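PDB 4O5P: DUF2235 domain-containing protein from Pseudomonas aeruginosa, which probably hydrolyses membrane phospholipids as an effector of the type VI secretion system, belonging to the Tle1 family with an alpha/beta-hydrolase catalytic domain. Local coordinates for residues S348-D353 against V687-E692; G239-R244 against F280-A285; I274-L279 against A412-A417; K695-L700 against R777-K782; F8-T13 against N458-Q463. All coordinates share one frame; numbering follows the deposited sequence.

Interaction 1: residues S348-D353 against V687-E692; sequences SIRRRD and VHFDNE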
# COMPACT_ATOMS: atom_id res chain seq x y z
N SER A 348 -2.41 -8.45 7.00
CA SER A 348 -2.78 -9.78 6.54
C SER A 348 -4.27 -9.83 6.20
O SER A 348 -5.05 -9.00 6.66
CB SER A 348 -2.45 -10.80 7.63
OG SER A 348 -2.86 -12.11 7.28
N ILE A 349 -4.68 -10.79 5.38
CA ILE A 349 -6.11 -10.98 5.12
C ILE A 349 -6.70 -12.02 6.07
O ILE A 349 -7.86 -12.43 5.90
CB ILE A 349 -6.38 -11.42 3.69
CG1 ILE A 349 -5.62 -12.70 3.36
CG2 ILE A 349 -6.05 -10.30 2.70
CD1 ILE A 349 -6.13 -13.41 2.14
N ARG A 350 -5.91 -12.44 7.05
CA ARG A 350 -6.38 -13.30 8.15
C ARG A 350 -7.28 -12.50 9.11
O ARG A 350 -7.05 -11.31 9.36
CB ARG A 350 -5.21 -13.90 8.96
CG ARG A 350 -5.51 -15.26 9.64
CD ARG A 350 -4.28 -15.84 10.34
NE ARG A 350 -3.95 -15.12 11.58
CZ ARG A 350 -2.75 -15.12 12.13
NH1 ARG A 350 -1.76 -15.77 11.54
NH2 ARG A 350 -2.52 -14.45 13.25
N ARG A 351 -8.30 -13.16 9.64
CA ARG A 351 -9.24 -12.52 10.54
C ARG A 351 -10.11 -13.57 11.25
O ARG A 351 -10.21 -14.72 10.80
CB ARG A 351 -10.13 -11.55 9.76
CG ARG A 351 -11.40 -12.18 9.20
CD ARG A 351 -11.17 -13.15 8.05
NE ARG A 351 -12.47 -13.65 7.55
CZ ARG A 351 -13.10 -14.71 8.06
NH1 ARG A 351 -12.55 -15.39 9.07
NH2 ARG A 351 -14.28 -15.09 7.57
N ARG A 352 -10.75 -13.17 12.34
CA ARG A 352 -11.67 -14.06 13.05
C ARG A 352 -13.06 -14.04 12.40
O ARG A 352 -13.50 -13.00 11.91
CB ARG A 352 -11.76 -13.64 14.51
CG ARG A 352 -10.40 -13.52 15.20
CD ARG A 352 -10.56 -13.16 16.67
NE ARG A 352 -11.25 -14.24 17.37
CZ ARG A 352 -11.92 -14.10 18.52
NH1 ARG A 352 -12.01 -12.91 19.11
NH2 ARG A 352 -12.52 -15.16 19.06
N ASP A 353 -13.74 -15.19 12.38
CA ASP A 353 -15.14 -15.24 11.94
C ASP A 353 -15.96 -14.27 12.77
O ASP A 353 -15.60 -13.95 13.90
CB ASP A 353 -15.74 -16.64 12.09
CG ASP A 353 -15.23 -17.60 11.05
OD1 ASP A 353 -14.62 -17.13 10.06
OD2 ASP A 353 -15.45 -18.81 11.21
N VAL A 687 2.32 -6.44 11.96
CA VAL A 687 1.32 -7.08 11.12
C VAL A 687 -0.04 -7.00 11.80
O VAL A 687 -0.18 -7.34 12.98
CB VAL A 687 1.64 -8.58 10.86
CG1 VAL A 687 0.60 -9.19 9.90
CG2 VAL A 687 3.02 -8.74 10.29
N HIS A 688 -1.04 -6.52 11.06
CA HIS A 688 -2.42 -6.53 11.53
C HIS A 688 -3.17 -7.71 10.95
O HIS A 688 -3.02 -8.02 9.77
CB HIS A 688 -3.14 -5.24 11.12
CG HIS A 688 -2.58 -4.01 11.76
ND1 HIS A 688 -1.47 -3.35 11.26
CD2 HIS A 688 -2.96 -3.32 12.86
CE1 HIS A 688 -1.20 -2.31 12.03
NE2 HIS A 688 -2.08 -2.27 13.01
N PHE A 689 -3.99 -8.35 11.77
CA PHE A 689 -4.92 -9.36 11.25
C PHE A 689 -6.29 -8.86 11.67
O PHE A 689 -6.80 -9.21 12.74
CB PHE A 689 -4.66 -10.75 11.84
CG PHE A 689 -3.21 -11.16 11.87
CD1 PHE A 689 -2.39 -10.82 12.95
CD2 PHE A 689 -2.68 -11.95 10.85
CE1 PHE A 689 -1.06 -11.23 12.98
CE2 PHE A 689 -1.35 -12.35 10.88
CZ PHE A 689 -0.55 -11.98 11.93
N ASP A 690 -6.88 -8.01 10.82
CA ASP A 690 -8.11 -7.31 11.17
C ASP A 690 -7.93 -6.48 12.43
O ASP A 690 -7.17 -5.52 12.43
CB ASP A 690 -9.28 -8.30 11.29
CG ASP A 690 -10.63 -7.61 11.47
OD1 ASP A 690 -10.74 -6.37 11.33
OD2 ASP A 690 -11.60 -8.35 11.75
N ASN A 691 -8.62 -6.83 13.51
CA ASN A 691 -8.53 -6.05 14.74
C ASN A 691 -7.30 -6.41 15.56
O ASN A 691 -6.93 -5.68 16.47
CB ASN A 691 -9.79 -6.22 15.60
CG ASN A 691 -10.01 -7.66 16.04
OD1 ASN A 691 -9.83 -8.59 15.26
ND2 ASN A 691 -10.38 -7.84 17.31
N GLU A 692 -6.67 -7.55 15.25
CA GLU A 692 -5.55 -8.04 16.05
C GLU A 692 -4.21 -7.66 15.42
O GLU A 692 -4.15 -7.34 14.23
CB GLU A 692 -5.64 -9.57 16.20
CG GLU A 692 -6.99 -10.06 16.71
CD GLU A 692 -7.01 -11.56 16.96
OE1 GLU A 692 -6.67 -12.34 16.04
OE2 GLU A 692 -7.36 -11.95 18.09
O HOH W 1 -5.83 -7.15 8.35
O HOH W 2 -4.40 -13.08 15.20
O HOH W 3 -10.86 -10.41 13.44
O HOH W 4 -10.46 -10.35 18.72
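D690 OD2 takes salt bridges from R307 and R360 and a 2.8 Å hydrogen bond from water 3. That water accepts from R352 N and also donates to N691 OD1, while D690 CB packs on R351 CB. D690 is the second residue of a type II' beta turn from F689 to E692, with phi at 58°. Before the turn, strand 687-689 runs beside strand 346-353, and S348 N donates to H688 O at 2.9 Å. The R350 guanidinium lies flat on the F689 ring, a cation-pi stack with R350 CZ 3.6 Å from the ring centroid and the planes 3° apart. A bend at chi3 (73°) brings R350 NE to 3.5 Å from F689 CD2. V687 CG1 meets the opposite face of the ring. R350 NH2 pairs with E470, and through water 2 it reaches E692 OE1. These carboxylates and the pi face probably stabilise the arginine's positive charge where the catalytic and C-terminal regions join.

Interaction 2: residues G239-R244 against F280-A285; sequences GAAEAR and FDTVAA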
# COMPACT_ATOMS: atom_id res chain seq x y z
N GLY A 239 -2.26 0.68 -2.33
CA GLY A 239 -3.24 0.46 -3.38
C GLY A 239 -3.97 -0.85 -3.11
O GLY A 239 -5.11 -1.04 -3.51
N ALA A 240 -3.30 -1.76 -2.41
CA ALA A 240 -3.95 -2.98 -1.93
C ALA A 240 -4.91 -2.63 -0.79
O ALA A 240 -6.03 -3.16 -0.71
CB ALA A 240 -2.91 -4.01 -1.48
N ALA A 241 -4.48 -1.74 0.10
CA ALA A 241 -5.38 -1.21 1.12
C ALA A 241 -6.62 -0.58 0.48
O ALA A 241 -7.76 -0.82 0.93
CB ALA A 241 -4.67 -0.20 2.01
N GLU A 242 -6.38 0.23 -0.56
CA GLU A 242 -7.46 0.87 -1.29
C GLU A 242 -8.37 -0.16 -1.93
O GLU A 242 -9.58 0.02 -1.94
CB GLU A 242 -6.92 1.80 -2.37
CG GLU A 242 -6.31 3.11 -1.85
CD GLU A 242 -5.25 3.60 -2.80
OE1 GLU A 242 -5.42 3.39 -4.01
OE2 GLU A 242 -4.24 4.17 -2.34
N ALA A 243 -7.81 -1.23 -2.48
CA ALA A 243 -8.65 -2.27 -3.09
C ALA A 243 -9.55 -2.92 -2.06
O ALA A 243 -10.73 -3.22 -2.33
CB ALA A 243 -7.81 -3.31 -3.77
N ARG A 244 -9.02 -3.15 -0.88
CA ARG A 244 -9.80 -3.81 0.17
C ARG A 244 -10.93 -2.92 0.68
O ARG A 244 -12.08 -3.36 0.82
CB ARG A 244 -8.86 -4.28 1.28
CG ARG A 244 -7.91 -5.36 0.75
CD ARG A 244 -6.72 -5.65 1.67
NE ARG A 244 -7.07 -6.32 2.92
CZ ARG A 244 -6.19 -6.94 3.69
NH1 ARG A 244 -4.92 -7.00 3.31
NH2 ARG A 244 -6.56 -7.51 4.84
N PHE A 280 -0.88 -7.39 -3.46
CA PHE A 280 0.53 -7.54 -3.16
C PHE A 280 0.80 -6.74 -1.88
O PHE A 280 0.66 -5.51 -1.90
CB PHE A 280 1.39 -6.93 -4.28
CG PHE A 280 1.25 -7.60 -5.62
CD1 PHE A 280 2.12 -8.63 -5.98
CD2 PHE A 280 0.30 -7.18 -6.54
CE1 PHE A 280 2.03 -9.24 -7.22
CE2 PHE A 280 0.21 -7.78 -7.80
CZ PHE A 280 1.07 -8.82 -8.14
N ASP A 281 1.14 -7.44 -0.79
CA ASP A 281 1.71 -6.81 0.42
C ASP A 281 0.96 -5.57 0.88
O ASP A 281 1.49 -4.46 0.77
CB ASP A 281 3.18 -6.45 0.19
CG ASP A 281 4.01 -6.50 1.45
OD1 ASP A 281 3.93 -7.51 2.17
OD2 ASP A 281 4.75 -5.53 1.74
N THR A 282 -0.26 -5.75 1.39
CA THR A 282 -1.12 -4.65 1.81
C THR A 282 -0.50 -3.79 2.91
O THR A 282 -0.10 -4.31 3.95
CB THR A 282 -2.43 -5.18 2.40
OG1 THR A 282 -3.08 -6.01 1.44
CG2 THR A 282 -3.36 -4.02 2.79
N VAL A 283 -0.44 -2.47 2.68
CA VAL A 283 0.01 -1.52 3.70
C VAL A 283 -1.01 -0.41 3.82
O VAL A 283 -1.28 0.27 2.84
CB VAL A 283 1.37 -0.91 3.36
CG1 VAL A 283 1.71 0.23 4.35
CG2 VAL A 283 2.46 -1.99 3.35
N ALA A 284 -1.59 -0.23 5.00
CA ALA A 284 -2.74 0.66 5.15
C ALA A 284 -2.39 1.88 5.98
O ALA A 284 -3.27 2.65 6.39
CB ALA A 284 -3.92 -0.08 5.78
N ALA A 285 -1.09 2.05 6.21
CA ALA A 285 -0.59 3.01 7.19
C ALA A 285 -0.63 4.42 6.67
O ALA A 285 -0.38 4.66 5.49
CB ALA A 285 0.86 2.66 7.60
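T282 presents both branches of its side chain to the helix that holds A240, A241 and R244. Its OG1 lies anti to the carbonyl carbon (chi1 -56°). There it accepts a weak hydrogen bond from R244 NH1, 2.8 Å long and bent to 142°, at the guanidinium edge. A240 CB sits 3.5 Å from the same T282 OG1. The methyl, T282 CG2, is anti to the backbone N and comes 3.7 Å from A241 N. R244 bends at chi3 (69°), which places NE. The guanidinium is held mainly from outside: NH1 donates to D347 O, NH2 to S348 O and NE to M306 O. Further along, A241 CB touches A284 CB at 3.8 Å and V283 O at 3.5 Å. The fold is consistent with an alpha/beta hydrolase, with S237, D281 and H379 as a possible triad. Helix 238-254 rests on strand 270-280 through A240 and A243, and the loop 281-285 passes between that helix and strand 346-353.

Interaction 3: residues I274-L279 against A412-A417; sequences IEFLGL and AEAFEA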
# COMPACT_ATOMS: atom_id res chain seq x y z
N ILE A 274 -17.10 -9.35 -7.35
CA ILE A 274 -15.66 -9.30 -7.56
C ILE A 274 -15.19 -10.74 -7.83
O ILE A 274 -15.06 -11.54 -6.91
CB ILE A 274 -14.91 -8.68 -6.35
CG1 ILE A 274 -15.24 -7.19 -6.23
CG2 ILE A 274 -13.39 -8.88 -6.51
CD1 ILE A 274 -14.65 -6.50 -4.98
N GLU A 275 -14.98 -11.07 -9.10
CA GLU A 275 -14.52 -12.40 -9.51
C GLU A 275 -13.11 -12.68 -8.99
O GLU A 275 -12.76 -13.85 -8.75
CB GLU A 275 -14.50 -12.48 -11.03
CG GLU A 275 -15.87 -12.40 -11.70
CD GLU A 275 -16.79 -13.50 -11.25
OE1 GLU A 275 -16.49 -14.68 -11.54
OE2 GLU A 275 -17.80 -13.20 -10.57
N PHE A 276 -12.30 -11.62 -8.83
CA PHE A 276 -10.92 -11.80 -8.38
C PHE A 276 -10.34 -10.54 -7.72
O PHE A 276 -10.40 -9.45 -8.28
CB PHE A 276 -10.02 -12.22 -9.56
CG PHE A 276 -8.60 -12.55 -9.16
CD1 PHE A 276 -8.26 -13.83 -8.73
CD2 PHE A 276 -7.60 -11.58 -9.22
CE1 PHE A 276 -6.94 -14.14 -8.35
CE2 PHE A 276 -6.30 -11.87 -8.84
CZ PHE A 276 -5.96 -13.15 -8.42
N LEU A 277 -9.79 -10.71 -6.53
CA LEU A 277 -9.12 -9.62 -5.83
C LEU A 277 -7.66 -10.04 -5.61
O LEU A 277 -7.38 -10.98 -4.85
CB LEU A 277 -9.83 -9.36 -4.50
CG LEU A 277 -9.35 -8.24 -3.57
CD1 LEU A 277 -9.53 -6.87 -4.25
CD2 LEU A 277 -10.14 -8.33 -2.27
N GLY A 278 -6.74 -9.40 -6.32
CA GLY A 278 -5.33 -9.78 -6.23
C GLY A 278 -4.52 -8.70 -5.54
O GLY A 278 -4.44 -7.57 -6.03
N LEU A 279 -3.88 -9.05 -4.42
CA LEU A 279 -3.21 -8.08 -3.58
C LEU A 279 -1.73 -8.41 -3.33
O LEU A 279 -1.36 -9.56 -3.06
CB LEU A 279 -3.91 -7.98 -2.23
CG LEU A 279 -5.43 -7.87 -2.24
CD1 LEU A 279 -5.94 -8.08 -0.82
CD2 LEU A 279 -5.86 -6.53 -2.81
N ALA A 412 -1.25 -15.92 -13.08
CA ALA A 412 -1.81 -17.24 -13.29
C ALA A 412 -3.10 -17.33 -12.50
O ALA A 412 -4.13 -17.82 -13.01
CB ALA A 412 -0.83 -18.33 -12.86
N GLU A 413 -3.08 -16.79 -11.27
CA GLU A 413 -4.24 -16.88 -10.40
C GLU A 413 -5.37 -16.15 -11.07
O GLU A 413 -6.48 -16.69 -11.20
CB GLU A 413 -3.96 -16.26 -9.02
CG GLU A 413 -2.88 -17.00 -8.21
CD GLU A 413 -3.44 -18.20 -7.50
OE1 GLU A 413 -2.70 -18.80 -6.69
OE2 GLU A 413 -4.64 -18.54 -7.73
N ALA A 414 -5.06 -14.97 -11.60
CA ALA A 414 -6.09 -14.12 -12.17
C ALA A 414 -6.62 -14.82 -13.41
O ALA A 414 -7.83 -14.86 -13.65
CB ALA A 414 -5.54 -12.75 -12.49
N PHE A 415 -5.71 -15.43 -14.17
CA PHE A 415 -6.13 -16.07 -15.41
C PHE A 415 -7.07 -17.24 -15.07
O PHE A 415 -8.06 -17.48 -15.77
CB PHE A 415 -4.91 -16.53 -16.22
CG PHE A 415 -5.21 -16.78 -17.67
CD1 PHE A 415 -5.12 -15.76 -18.60
CD2 PHE A 415 -5.60 -18.05 -18.10
CE1 PHE A 415 -5.40 -15.98 -19.94
CE2 PHE A 415 -5.89 -18.28 -19.44
CZ PHE A 415 -5.79 -17.25 -20.36
N GLU A 416 -6.77 -17.92 -13.97
CA GLU A 416 -7.55 -19.08 -13.57
C GLU A 416 -8.93 -18.64 -13.16
O GLU A 416 -9.89 -19.39 -13.30
CB GLU A 416 -6.90 -19.77 -12.37
CG GLU A 416 -6.48 -21.21 -12.58
CD GLU A 416 -7.54 -22.07 -13.25
OE1 GLU A 416 -7.59 -22.06 -14.50
OE2 GLU A 416 -8.30 -22.76 -12.54
N ALA A 417 -9.02 -17.41 -12.65
CA ALA A 417 -10.29 -16.97 -12.08
C ALA A 417 -11.16 -16.28 -13.11
O ALA A 417 -12.26 -15.82 -12.81
CB ALA A 417 -10.04 -16.07 -10.85
O HOH W 5 -13.29 -16.17 -9.52
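F276 on strand 270-280 packs under helix 403-416, a helix-on-sheet layer of the alpha/beta-hydrolase fold. Further along the strand, L277 and L279 touch A243 of helix 238-254, so the two helices cover opposite faces of the sheet. F276 CG is anti to the backbone N (chi1 -175°), and the ring stands toward the helix. E413 comes first. Its CB lies 3.7 Å from F276 CE1 and equally close to CZ. Beyond CB the chain bends at chi2 (-82°), and the carboxylate is used elsewhere: OE1 bonds H409 and OE2 forms a salt bridge with R330. A414 follows, with its backbone over the ring. Its CA stands 3.8 Å from the ring centroid and 8° off the normal, a CH-pi contact over the centre of the face. A414 CB adds an apolar touch to F276 CE2 at 3.8 Å. Y234 of strand 225-236 touches both F276 and A414. One turn after A414, the methyl of A417 comes in obliquely, its CB 3.6 Å from F276 CD1. The small side chains of A414 and A417 let the helix lie close over the phenyl ring. A single water joins the two backbones at this end, donating to E275 O at 2.5 Å and weakly to A417 O at 3.5 Å.

Interaction 4: residues K695-L700 against R777-K782; sequences KRLSVL and REPGDK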
# COMPACT_ATOMS: atom_id res chain seq x y z
N LYS A 695 2.15 -7.76 17.55
CA LYS A 695 2.84 -7.22 18.70
C LYS A 695 1.91 -6.28 19.47
O LYS A 695 0.89 -5.81 18.93
CB LYS A 695 4.12 -6.49 18.28
CG LYS A 695 3.86 -5.25 17.44
CD LYS A 695 5.18 -4.57 17.06
CE LYS A 695 6.03 -5.43 16.13
NZ LYS A 695 7.37 -4.82 15.94
N ARG A 696 2.27 -6.02 20.72
CA ARG A 696 1.48 -5.16 21.57
C ARG A 696 1.66 -3.72 21.15
O ARG A 696 2.77 -3.28 20.81
CB ARG A 696 1.88 -5.34 23.04
CG ARG A 696 1.65 -6.77 23.56
CD ARG A 696 1.65 -6.80 25.09
NE ARG A 696 2.99 -6.66 25.62
CZ ARG A 696 3.28 -6.32 26.87
NH1 ARG A 696 2.31 -6.06 27.75
NH2 ARG A 696 4.54 -6.22 27.24
N LEU A 697 0.55 -2.97 21.15
CA LEU A 697 0.57 -1.58 20.75
C LEU A 697 -0.21 -0.75 21.74
O LEU A 697 -1.15 -1.25 22.38
CB LEU A 697 -0.04 -1.41 19.37
CG LEU A 697 0.59 -2.12 18.17
CD1 LEU A 697 -0.28 -1.87 16.95
CD2 LEU A 697 1.99 -1.58 17.94
N SER A 698 0.18 0.52 21.86
CA SER A 698 -0.53 1.48 22.69
C SER A 698 -0.96 2.60 21.77
O SER A 698 -0.15 3.11 21.00
CB SER A 698 0.41 2.03 23.76
OG SER A 698 -0.16 3.14 24.42
N VAL A 699 -2.23 3.00 21.84
CA VAL A 699 -2.69 4.06 20.94
C VAL A 699 -2.15 5.40 21.43
O VAL A 699 -2.40 5.79 22.57
CB VAL A 699 -4.22 4.14 20.84
CG1 VAL A 699 -4.62 5.28 19.93
CG2 VAL A 699 -4.80 2.82 20.33
N LEU A 700 -1.42 6.09 20.57
CA LEU A 700 -0.86 7.39 20.93
C LEU A 700 -1.80 8.47 20.42
O LEU A 700 -2.03 9.48 21.09
CB LEU A 700 0.52 7.56 20.29
CG LEU A 700 1.39 8.73 20.70
CD1 LEU A 700 1.67 8.71 22.21
CD2 LEU A 700 2.69 8.69 19.90
N ARG A 777 -2.75 -6.62 21.98
CA ARG A 777 -2.72 -7.15 20.62
C ARG A 777 -4.08 -7.04 19.93
O ARG A 777 -4.32 -7.66 18.89
CB ARG A 777 -2.24 -8.59 20.61
CG ARG A 777 -0.74 -8.70 20.81
CD ARG A 777 -0.22 -10.11 20.58
NE ARG A 777 1.21 -10.17 20.89
CZ ARG A 777 1.71 -10.17 22.12
NH1 ARG A 777 0.89 -10.15 23.18
NH2 ARG A 777 3.02 -10.21 22.31
N GLU A 778 -4.99 -6.25 20.50
CA GLU A 778 -6.20 -5.93 19.75
C GLU A 778 -6.33 -4.43 19.60
O GLU A 778 -7.24 -3.82 20.15
CB GLU A 778 -7.44 -6.48 20.44
CG GLU A 778 -7.38 -7.97 20.71
CD GLU A 778 -7.41 -8.24 22.18
OE1 GLU A 778 -6.31 -8.41 22.76
OE2 GLU A 778 -8.53 -8.26 22.76
N PRO A 779 -5.42 -3.82 18.82
CA PRO A 779 -5.45 -2.37 18.66
C PRO A 779 -6.70 -1.87 17.93
O PRO A 779 -7.11 -0.74 18.15
CB PRO A 779 -4.19 -2.10 17.82
CG PRO A 779 -3.98 -3.36 17.03
CD PRO A 779 -4.38 -4.45 17.98
N GLY A 780 -7.31 -2.71 17.09
CA GLY A 780 -8.55 -2.32 16.42
C GLY A 780 -9.67 -2.05 17.41
O GLY A 780 -10.48 -1.12 17.24
N ASP A 781 -9.71 -2.87 18.45
CA ASP A 781 -10.69 -2.75 19.54
C ASP A 781 -10.52 -1.44 20.32
O ASP A 781 -11.50 -0.73 20.59
CB ASP A 781 -10.53 -3.93 20.51
CG ASP A 781 -10.84 -5.28 19.88
OD1 ASP A 781 -11.02 -5.39 18.64
OD2 ASP A 781 -10.87 -6.27 20.65
N LYS A 782 -9.27 -1.14 20.71
CA LYS A 782 -8.94 0.12 21.38
C LYS A 782 -9.20 1.35 20.50
O LYS A 782 -9.66 2.39 20.99
CB LYS A 782 -7.46 0.13 21.83
CG LYS A 782 -7.10 -0.93 22.87
CD LYS A 782 -7.78 -0.66 24.22
CE LYS A 782 -7.43 -1.74 25.24
NZ LYS A 782 -7.92 -1.43 26.60
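L697 and V699 meet the first turn of helix 779-787 across one face of a four-stranded antiparallel sheet. L697 CD1 lies 4.0 Å from both P779 CG and P779 CB. V699 CG2 reaches K782 CB at 4.1 Å. Both residues point toward the helix, while S698 between them points away. Just before the helix, R777 lays a face of its guanidinium over the aliphatic part of R696. R696 CG sits 3.4 Å above that plane, toward the rim, and 3.5 Å from R777 NH1. R777 stays extended from CG to NE, and its CG lies 3.8 Å from K695 O. The two guanidinium groups are turned only 15° apart. R696 NE and R777 NH1 stay 4.7 Å from each other, so like charges lie fairly near. R696 NE has its counter-charge in D618. In the next shell, F612 of strand 609-614 touches L697, V699 and P779. V783 and I786 extend the helix side of the packing around V699. E778 takes the N-cap position, and backbone hydrogen bonds pair L697 with T776 and R777 with S693. K782 bends at chi2 (-67°), which turns CD aside; its NZ, further out, donates to N771 O.

Interaction 5: residues F8-T13 against N458-Q463; sequences FHIAPT and NAWQAQ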
# COMPACT_ATOMS: atom_id res chain seq x y z
N PHE A 8 -2.98 -19.98 4.66
CA PHE A 8 -1.67 -19.37 4.48
C PHE A 8 -0.62 -20.39 4.09
O PHE A 8 -0.55 -21.48 4.69
CB PHE A 8 -1.28 -18.67 5.77
CG PHE A 8 0.12 -18.13 5.76
CD1 PHE A 8 0.41 -16.94 5.12
CD2 PHE A 8 1.15 -18.82 6.39
CE1 PHE A 8 1.72 -16.43 5.13
CE2 PHE A 8 2.44 -18.32 6.38
CZ PHE A 8 2.72 -17.13 5.75
N HIS A 9 0.19 -20.07 3.08
CA HIS A 9 1.26 -20.98 2.63
C HIS A 9 2.52 -20.23 2.25
O HIS A 9 2.49 -19.00 2.07
CB HIS A 9 0.80 -21.81 1.43
CG HIS A 9 -0.49 -22.53 1.65
ND1 HIS A 9 -0.54 -23.80 2.18
CD2 HIS A 9 -1.77 -22.17 1.41
CE1 HIS A 9 -1.81 -24.18 2.27
NE2 HIS A 9 -2.57 -23.21 1.80
N ILE A 10 3.63 -20.96 2.14
CA ILE A 10 4.83 -20.44 1.52
C ILE A 10 4.50 -20.31 0.04
O ILE A 10 3.66 -21.09 -0.46
CB ILE A 10 6.02 -21.42 1.70
CG1 ILE A 10 6.37 -21.57 3.17
CG2 ILE A 10 7.28 -20.92 0.99
CD1 ILE A 10 6.73 -20.23 3.83
N ALA A 11 5.12 -19.36 -0.66
CA ALA A 11 5.04 -19.29 -2.11
C ALA A 11 5.21 -20.67 -2.75
O ALA A 11 6.00 -21.47 -2.26
CB ALA A 11 6.10 -18.36 -2.65
N PRO A 12 4.46 -20.95 -3.82
CA PRO A 12 4.68 -22.21 -4.53
C PRO A 12 6.01 -22.15 -5.27
O PRO A 12 6.54 -21.06 -5.49
CB PRO A 12 3.52 -22.27 -5.52
CG PRO A 12 3.11 -20.84 -5.73
CD PRO A 12 3.34 -20.17 -4.39
N THR A 13 6.54 -23.31 -5.65
CA THR A 13 7.78 -23.37 -6.42
C THR A 13 7.48 -22.72 -7.76
O THR A 13 6.33 -22.72 -8.20
CB THR A 13 8.20 -24.84 -6.62
OG1 THR A 13 9.49 -24.88 -7.24
CG2 THR A 13 7.19 -25.58 -7.50
N ASN A 458 13.55 -20.54 -6.24
CA ASN A 458 13.24 -21.89 -5.77
C ASN A 458 14.14 -22.37 -4.63
O ASN A 458 13.72 -23.18 -3.81
CB ASN A 458 13.21 -22.87 -6.94
CG ASN A 458 12.04 -22.61 -7.89
OD1 ASN A 458 10.99 -22.13 -7.46
ND2 ASN A 458 12.23 -22.92 -9.17
N ALA A 459 15.38 -21.88 -4.54
CA ALA A 459 16.21 -22.26 -3.39
C ALA A 459 15.60 -21.67 -2.12
O ALA A 459 15.46 -22.35 -1.07
CB ALA A 459 17.64 -21.79 -3.58
N TRP A 460 15.21 -20.40 -2.22
CA TRP A 460 14.47 -19.81 -1.11
C TRP A 460 13.20 -20.60 -0.79
O TRP A 460 12.94 -20.96 0.36
CB TRP A 460 14.12 -18.35 -1.39
CG TRP A 460 13.42 -17.75 -0.23
CD1 TRP A 460 13.99 -17.17 0.87
CD2 TRP A 460 12.01 -17.72 -0.01
NE1 TRP A 460 13.01 -16.76 1.74
CE2 TRP A 460 11.78 -17.08 1.22
CE3 TRP A 460 10.90 -18.15 -0.76
CZ2 TRP A 460 10.50 -16.87 1.74
CZ3 TRP A 460 9.63 -17.96 -0.24
CH2 TRP A 460 9.44 -17.32 0.99
N GLN A 461 12.41 -20.89 -1.82
CA GLN A 461 11.12 -21.53 -1.61
C GLN A 461 11.29 -22.86 -0.90
O GLN A 461 10.51 -23.21 -0.01
CB GLN A 461 10.42 -21.73 -2.94
CG GLN A 461 8.95 -22.08 -2.81
CD GLN A 461 8.70 -23.54 -2.51
OE1 GLN A 461 9.51 -24.41 -2.86
NE2 GLN A 461 7.58 -23.83 -1.85
N ALA A 462 12.33 -23.59 -1.29
CA ALA A 462 12.61 -24.91 -0.75
C ALA A 462 13.13 -24.89 0.69
O ALA A 462 12.86 -25.83 1.44
CB ALA A 462 13.56 -25.69 -1.67
N GLN A 463 13.87 -23.85 1.09
CA GLN A 463 14.33 -23.81 2.49
C GLN A 463 13.29 -23.28 3.46
O GLN A 463 13.40 -23.45 4.68
CB GLN A 463 15.60 -22.97 2.65
CG GLN A 463 15.43 -21.49 2.28
CD GLN A 463 14.89 -20.62 3.40
OE1 GLN A 463 15.23 -20.81 4.58
NE2 GLN A 463 14.03 -19.67 3.04
O HOH W 6 11.15 -24.83 -4.77
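This is a mixed polar and apolar contact in which the end of strand 7-10 and the loop after it lie against the last turns of helix 451-463. Its direct bond runs from Q461 NE2 to A11 O, 2.9 Å long with an N-H...O angle of 143°. Q461 CG is anti to the backbone N, and a bend at chi2 (-80°) places CD 3.4 Å from A11 O. The amide oxygen, Q461 OE1, accepts from water 6 at 2.6 Å. That water also donates to N458 O and accepts from T13 OG1 at 3.0 Å, so one molecule ties three residues together. N458 OD1 in turn accepts from H14 N. Strand 7-10 is the parallel neighbour of strand 370-375 in the large mixed sheet of the alpha/beta-hydrolase fold, bonded to it through H9 and A11. The contact joins the N-terminal strand of that sheet to a helix of the C-terminal region. W460 NE1 donates to E476 of helix 469-487, and Q463 NE2, above the indole plane toward its rim, bonds the same glutamate. On the apolar side, I10 CG2 comes obliquely to W460 CZ3 at 4.0 Å. A11 CB approaches the edge of the same indole, 4.3 Å from W460 CZ3.

Overall arrangement
Interactions 2, 3 and 5 each involve the large mixed sheet or the chain leaving it. Interaction 3 lies on strand 270-280 and interaction 2 on its end and the loop that follows. Their helices cover opposite faces, and their centres are 16 Å apart. Interaction 5 lies at the edge strand 7-10, about 20 Å from interaction 3 between centres. Interaction 2 touches interaction 1 through R244 and S348. Interaction 1 meets interaction 4 through N691 ND2 and D781 OD1 at 2.9 Å. Contacts 2, 1 and 4 thus run from the probable catalytic core into the C-terminal region. Along the chain, 2 and 3 are nested inside 5, 1 crosses 5, and 4 comes last. Interaction 1 joins the catalytic and C-terminal family regions.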